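Long-range contact in acyl-CoA dehydrogenase FadE3 (Mycobacterium smegmatis, PDB 4IV6), which belongs to the flavin-containing acyl-CoA dehydrogenase family and binds dihydroflavine-adenine dinucleotide: residues L120-P129 against K155-L166. Numbering follows the deposited sequence.
Sequences LRATMALTEP and KTWISNARRSDL. With FDA (dihydroflavine-adenine dinucleotide), chain D.
The middle-domain part of the flavin pocket illustrates how two chain segments can share one ring system: T127 O accepts from T156 N at 3.0 Å, and T127 and S159 each bond the flavin of FDA from their own segment. T127 OG1 accepts from FDA N1 at 2.8 Å, held beside its own backbone N by a chi1 of -61°, while S159 N donates to FDA O4 and S159 OG receives FDA N5. M124 O and the amides of L126 and T127 bind the pyrimidine side, and I158 CD1 reaches A125 CB at 4.0 Å while also touching FDA O2; T368, E370 and G343 of the second subunit complete the site. T123 OG1 donates to S159 O (2.7 Å), tilted 20° from the carbonyl plane. K155 bends at chi2 (-61°), and NZ forms a salt bridge to E128 OE2 at 2.7 Å, using that oxygen's anti lone pair; OE2 is also hydrogen-bonded to T140 OG1. The carbonyls of L126 and M170, both bonded by NZ, probably help stabilise the buried ammonium. Where strands 122-125 and 166-172 pair in parallel, T123 N bonds L166 O and L166 N bonds R121 O. Nearby, R163 CB lies over one face of the R121 guanidinium, 3.5 Å from NH1.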
loop_
_atom_site.group_PDB
_atom_site.type_symbol
_atom_site.label_atom_id
_atom_site.label_comp_id
_atom_site.label_asym_id
_atom_site.label_seq_id
_atom_site.Cartn_x
_atom_site.Cartn_y
_atom_site.Cartn_z
ATOM N N LEU B 120 -13.259 -6.408 42.456
ATOM C CA LEU B 120 -12.776 -5.068 42.185
ATOM C C LEU B 120 -12.131 -5.021 40.811
ATOM O O LEU B 120 -11.264 -5.821 40.522
ATOM C CB LEU B 120 -11.760 -4.661 43.231
ATOM C CG LEU B 120 -11.016 -3.348 42.984
ATOM C CD1 LEU B 120 -11.957 -2.175 43.017
ATOM C CD2 LEU B 120 -9.947 -3.193 44.047
ATOM N N ARG B 121 -12.523 -4.051 40.000
ATOM C CA ARG B 121 -11.906 -3.793 38.717
ATOM C C ARG B 121 -11.115 -2.487 38.707
ATOM O O ARG B 121 -11.471 -1.512 39.398
ATOM C CB ARG B 121 -12.986 -3.744 37.662
ATOM C CG ARG B 121 -13.469 -5.141 37.293
ATOM C CD ARG B 121 -14.658 -5.083 36.382
ATOM N NE ARG B 121 -14.314 -4.548 35.089
ATOM C CZ ARG B 121 -15.213 -4.222 34.173
ATOM N NH1 ARG B 121 -16.511 -4.415 34.412
ATOM N NH2 ARG B 121 -14.812 -3.736 33.010
ATOM N N ALA B 122 -10.033 -2.474 37.929
ATOM C CA ALA B 122 -9.168 -1.316 37.821
ATOM C C ALA B 122 -8.994 -0.914 36.379
ATOM O O ALA B 122 -9.096 -1.734 35.451
ATOM C CB ALA B 122 -7.810 -1.587 38.470
ATOM N N THR B 123 -8.687 0.370 36.189
ATOM C CA THR B 123 -8.364 0.873 34.866
ATOM C C THR B 123 -7.240 1.905 34.950
ATOM O O THR B 123 -6.892 2.359 36.053
ATOM C CB THR B 123 -9.597 1.459 34.196
ATOM O OG1 THR B 123 -9.309 1.776 32.823
ATOM C CG2 THR B 123 -10.059 2.731 34.931
ATOM N N MET B 124 -6.671 2.253 33.794
ATOM C CA MET B 124 -5.572 3.236 33.706
ATOM C C MET B 124 -6.088 4.584 33.259
ATOM O O MET B 124 -6.708 4.657 32.218
ATOM C CB MET B 124 -4.554 2.852 32.632
ATOM C CG MET B 124 -3.781 1.576 32.841
ATOM S SD MET B 124 -2.677 1.655 34.263
ATOM C CE MET B 124 -1.744 3.121 33.899
ATOM N N ALA B 125 -5.749 5.647 33.979
ATOM C CA ALA B 125 -6.110 6.999 33.583
ATOM C C ALA B 125 -4.892 7.886 33.304
ATOM O O ALA B 125 -4.313 8.497 34.218
ATOM C CB ALA B 125 -7.015 7.635 34.621
ATOM N N LEU B 126 -4.535 7.977 32.030
ATOM C CA LEU B 126 -3.412 8.798 31.574
ATOM C C LEU B 126 -3.896 9.977 30.736
ATOM O O LEU B 126 -3.517 11.098 30.991
ATOM C CB LEU B 126 -2.441 7.999 30.711
ATOM C CG LEU B 126 -1.826 6.688 31.186
ATOM C CD1 LEU B 126 -0.623 6.292 30.350
ATOM C CD2 LEU B 126 -1.421 6.757 32.616
ATOM N N THR B 127 -4.727 9.689 29.729
ATOM C CA THR B 127 -5.113 10.651 28.716
ATOM C C THR B 127 -5.858 11.842 29.286
ATOM O O THR B 127 -6.766 11.695 30.096
ATOM C CB THR B 127 -5.921 9.947 27.615
ATOM O OG1 THR B 127 -5.091 8.931 27.015
ATOM C CG2 THR B 127 -6.394 10.919 26.546
ATOM N N GLU B 128 -5.443 13.030 28.853
ATOM C CA GLU B 128 -6.093 14.268 29.218
ATOM C C GLU B 128 -6.817 14.855 28.011
ATOM O O GLU B 128 -6.414 14.599 26.885
ATOM C CB GLU B 128 -5.050 15.279 29.721
ATOM C CG GLU B 128 -4.259 14.795 30.929
ATOM C CD GLU B 128 -4.302 15.702 32.153
ATOM O OE1 GLU B 128 -4.528 16.926 32.014
ATOM O OE2 GLU B 128 -4.038 15.165 33.249
ATOM N N PRO B 129 -7.847 15.687 28.227
ATOM C CA PRO B 129 -8.506 16.331 27.076
ATOM C C PRO B 129 -7.519 17.088 26.182
ATOM O O PRO B 129 -7.671 17.077 24.959
ATOM C CB PRO B 129 -9.516 17.305 27.720
ATOM C CG PRO B 129 -9.658 16.866 29.114
ATOM C CD PRO B 129 -8.482 16.041 29.504
ATOM N N LYS B 155 -9.265 13.946 33.134
ATOM C CA LYS B 155 -8.812 12.913 32.188
ATOM C C LYS B 155 -9.972 12.645 31.240
ATOM O O LYS B 155 -11.112 12.961 31.543
ATOM C CB LYS B 155 -8.443 11.628 32.917
ATOM C CG LYS B 155 -7.294 11.723 33.920
ATOM C CD LYS B 155 -5.980 12.136 33.278
ATOM C CE LYS B 155 -4.807 11.965 34.221
ATOM N NZ LYS B 155 -3.567 12.508 33.621
ATOM N N THR B 156 -9.694 12.076 30.082
ATOM C CA THR B 156 -10.771 11.660 29.218
ATOM C C THR B 156 -10.404 10.415 28.432
ATOM O O THR B 156 -9.242 9.986 28.431
ATOM C CB THR B 156 -11.221 12.777 28.293
ATOM O OG1 THR B 156 -12.519 12.468 27.775
ATOM C CG2 THR B 156 -10.226 12.994 27.143
ATOM N N TRP B 157 -11.421 9.839 27.801
ATOM C CA TRP B 157 -11.347 8.539 27.131
ATOM C C TRP B 157 -10.939 7.423 28.070
ATOM O O TRP B 157 -10.280 6.470 27.650
ATOM C CB TRP B 157 -10.372 8.573 25.921
ATOM C CG TRP B 157 -10.861 9.331 24.764
ATOM C CD1 TRP B 157 -10.267 10.430 24.186
ATOM C CD2 TRP B 157 -12.031 9.054 23.986
ATOM N NE1 TRP B 157 -11.012 10.861 23.119
ATOM C CE2 TRP B 157 -12.095 10.026 22.967
ATOM C CE3 TRP B 157 -13.038 8.088 24.059
ATOM C CZ2 TRP B 157 -13.143 10.067 22.048
ATOM C CZ3 TRP B 157 -14.075 8.114 23.135
ATOM C CH2 TRP B 157 -14.116 9.092 22.141
ATOM N N ILE B 158 -11.349 7.486 29.330
ATOM C CA ILE B 158 -10.921 6.464 30.269
ATOM C C ILE B 158 -11.880 5.280 30.229
ATOM O O ILE B 158 -13.036 5.382 30.641
ATOM C CB ILE B 158 -10.742 7.023 31.693
ATOM C CG1 ILE B 158 -9.754 8.214 31.682
ATOM C CG2 ILE B 158 -10.282 5.912 32.650
ATOM C CD1 ILE B 158 -8.471 7.962 30.884
ATOM N N SER B 159 -11.391 4.160 29.699
ATOM C CA SER B 159 -12.217 2.976 29.530
ATOM C C SER B 159 -12.555 2.321 30.868
ATOM O O SER B 159 -11.746 2.282 31.794
ATOM C CB SER B 159 -11.521 1.966 28.624
ATOM O OG SER B 159 -11.350 2.527 27.320
ATOM N N ASN B 160 -13.767 1.789 30.935
ATOM C CA ASN B 160 -14.270 1.111 32.113
ATOM C C ASN B 160 -14.222 1.960 33.390
ATOM O O ASN B 160 -14.195 1.420 34.495
ATOM C CB ASN B 160 -13.512 -0.184 32.342
ATOM C CG ASN B 160 -13.386 -1.025 31.099
ATOM O OD1 ASN B 160 -14.324 -1.689 30.683
ATOM N ND2 ASN B 160 -12.195 -1.063 30.550
ATOM N N ALA B 161 -14.240 3.286 33.253
ATOM C CA ALA B 161 -14.144 4.174 34.406
ATOM C C ALA B 161 -15.288 4.080 35.401
ATOM O O ALA B 161 -15.084 4.348 36.592
ATOM C CB ALA B 161 -13.981 5.616 33.947
ATOM N N ARG B 162 -16.478 3.737 34.939
ATOM C CA ARG B 162 -17.663 3.655 35.800
ATOM C C ARG B 162 -17.664 2.328 36.580
ATOM O O ARG B 162 -17.900 2.291 37.784
ATOM C CB ARG B 162 -18.935 3.777 34.945
ATOM C CG ARG B 162 -20.208 4.111 35.704
ATOM C CD ARG B 162 -21.415 4.441 34.808
ATOM N NE ARG B 162 -21.150 5.482 33.784
ATOM C CZ ARG B 162 -21.047 6.790 34.017
ATOM N NH1 ARG B 162 -21.152 7.300 35.251
ATOM N NH2 ARG B 162 -20.828 7.618 33.008
ATOM N N ARG B 163 -17.364 1.246 35.882
ATOM C CA ARG B 163 -17.378 -0.097 36.474
ATOM C C ARG B 163 -16.113 -0.373 37.311
ATOM O O ARG B 163 -16.112 -1.301 38.099
ATOM C CB ARG B 163 -17.473 -1.174 35.384
ATOM C CG ARG B 163 -18.682 -1.171 34.423
ATOM C CD ARG B 163 -19.935 -0.699 35.070
ATOM N NE ARG B 163 -21.211 -0.865 34.360
ATOM C CZ ARG B 163 -21.659 -0.242 33.257
ATOM N NH1 ARG B 163 -20.898 0.539 32.457
ATOM N NH2 ARG B 163 -22.925 -0.480 32.909
ATOM N N SER B 164 -15.036 0.406 37.117
ATOM C CA SER B 164 -13.790 0.215 37.846
ATOM C C SER B 164 -13.732 1.092 39.093
ATOM O O SER B 164 -13.796 2.324 38.997
ATOM C CB SER B 164 -12.577 0.542 36.976
ATOM O OG SER B 164 -12.511 -0.315 35.861
ATOM N N ASP B 165 -13.581 0.484 40.258
ATOM C CA ASP B 165 -13.486 1.291 41.460
ATOM C C ASP B 165 -12.063 1.539 41.975
ATOM O O ASP B 165 -11.897 2.120 43.045
ATOM C CB ASP B 165 -14.401 0.718 42.526
ATOM C CG ASP B 165 -15.873 1.028 42.228
ATOM O OD1 ASP B 165 -16.174 1.838 41.305
ATOM O OD2 ASP B 165 -16.729 0.473 42.914
ATOM N N LEU B 166 -11.055 1.125 41.206
ATOM C CA LEU B 166 -9.677 1.599 41.420
ATOM C C LEU B 166 -9.141 2.127 40.111
ATOM O O LEU B 166 -9.235 1.467 39.087
ATOM C CB LEU B 166 -8.774 0.490 41.925
ATOM C CG LEU B 166 -7.309 0.852 42.208
ATOM C CD1 LEU B 166 -7.210 1.794 43.395
ATOM C CD2 LEU B 166 -6.528 -0.412 42.455
HETATM P PA FDA D . -3.104 13.581 19.967
HETATM O O1A FDA D . -1.930 13.329 20.881
HETATM O O2A FDA D . -3.868 14.874 20.047
HETATM O O5B FDA D . -2.604 13.357 18.463
HETATM C C5B FDA D . -3.402 13.707 17.308
HETATM C C4B FDA D . -2.653 13.273 16.035
HETATM O O4B FDA D . -1.318 13.814 16.003
HETATM C C3B FDA D . -2.463 11.773 15.965
HETATM O O3B FDA D . -2.389 11.372 14.579
HETATM C C2B FDA D . -1.137 11.587 16.670
HETATM O O2B FDA D . -0.456 10.378 16.347
HETATM C C1B FDA D . -0.371 12.762 16.109
HETATM N N9A FDA D . 0.780 13.178 16.954
HETATM C C8A FDA D . 0.694 13.792 18.156
HETATM N N7A FDA D . 1.925 14.071 18.626
HETATM C C5A FDA D . 2.809 13.615 17.707
HETATM C C6A FDA D . 4.256 13.574 17.568
HETATM N N6A FDA D . 5.020 14.090 18.532
HETATM N N1A FDA D . 4.818 13.014 16.474
HETATM C C2A FDA D . 4.049 12.524 15.488
HETATM N N3A FDA D . 2.698 12.516 15.541
HETATM C C4A FDA D . 2.052 13.053 16.596
HETATM N N1 FDA D . -6.504 6.577 27.486
HETATM C C2 FDA D . -6.351 6.239 28.763
HETATM O O2 FDA D . -5.549 6.885 29.465
HETATM N N3 FDA D . -7.033 5.223 29.321
HETATM C C4 FDA D . -7.926 4.478 28.669
HETATM O O4 FDA D . -8.560 3.556 29.250
HETATM C C4X FDA D . -8.134 4.771 27.237
HETATM N N5 FDA D . -9.029 4.112 26.471
HETATM C C5X FDA D . -9.482 4.686 25.328
HETATM C C6 FDA D . -10.678 4.273 24.730
HETATM C C7 FDA D . -11.128 4.835 23.535
HETATM C C7M FDA D . -12.436 4.404 22.921
HETATM C C8 FDA D . -10.355 5.827 22.899
HETATM C C8M FDA D . -10.752 6.491 21.600
HETATM C C9 FDA D . -9.175 6.242 23.495
HETATM C C9A FDA D . -8.737 5.698 24.713
HETATM N N10 FDA D . -7.548 6.176 25.303
HETATM C C10 FDA D . -7.373 5.910 26.679
HETATM C "C1'" FDA D . -7.036 7.463 24.818
HETATM C "C2'" FDA D . -5.956 7.164 23.801
HETATM O "O2'" FDA D . -4.817 6.564 24.418
HETATM C "C3'" FDA D . -5.581 8.471 23.102
HETATM O "O3'" FDA D . -6.614 8.779 22.171
HETATM C "C4'" FDA D . -4.264 8.403 22.365
HETATM O "O4'" FDA D . -3.251 8.568 23.370
HETATM C "C5'" FDA D . -4.109 9.556 21.356
HETATM O "O5'" FDA D . -4.397 10.768 22.016
HETATM P P FDA D . -5.050 12.049 21.352
HETATM O O1P FDA D . -4.919 13.101 22.434
HETATM O O2P FDA D . -6.405 11.703 20.837
HETATM O O3P FDA D . -4.077 12.317 20.094
HETATM O O HOH W 1 -12.013 -2.746 34.316
HETATM O O HOH W 2 -14.771 -2.160 40.506
HETATM O O HOH W 3 -16.696 -1.659 31.589
HETATM O O HOH W 4 -9.474 -0.505 31.189
#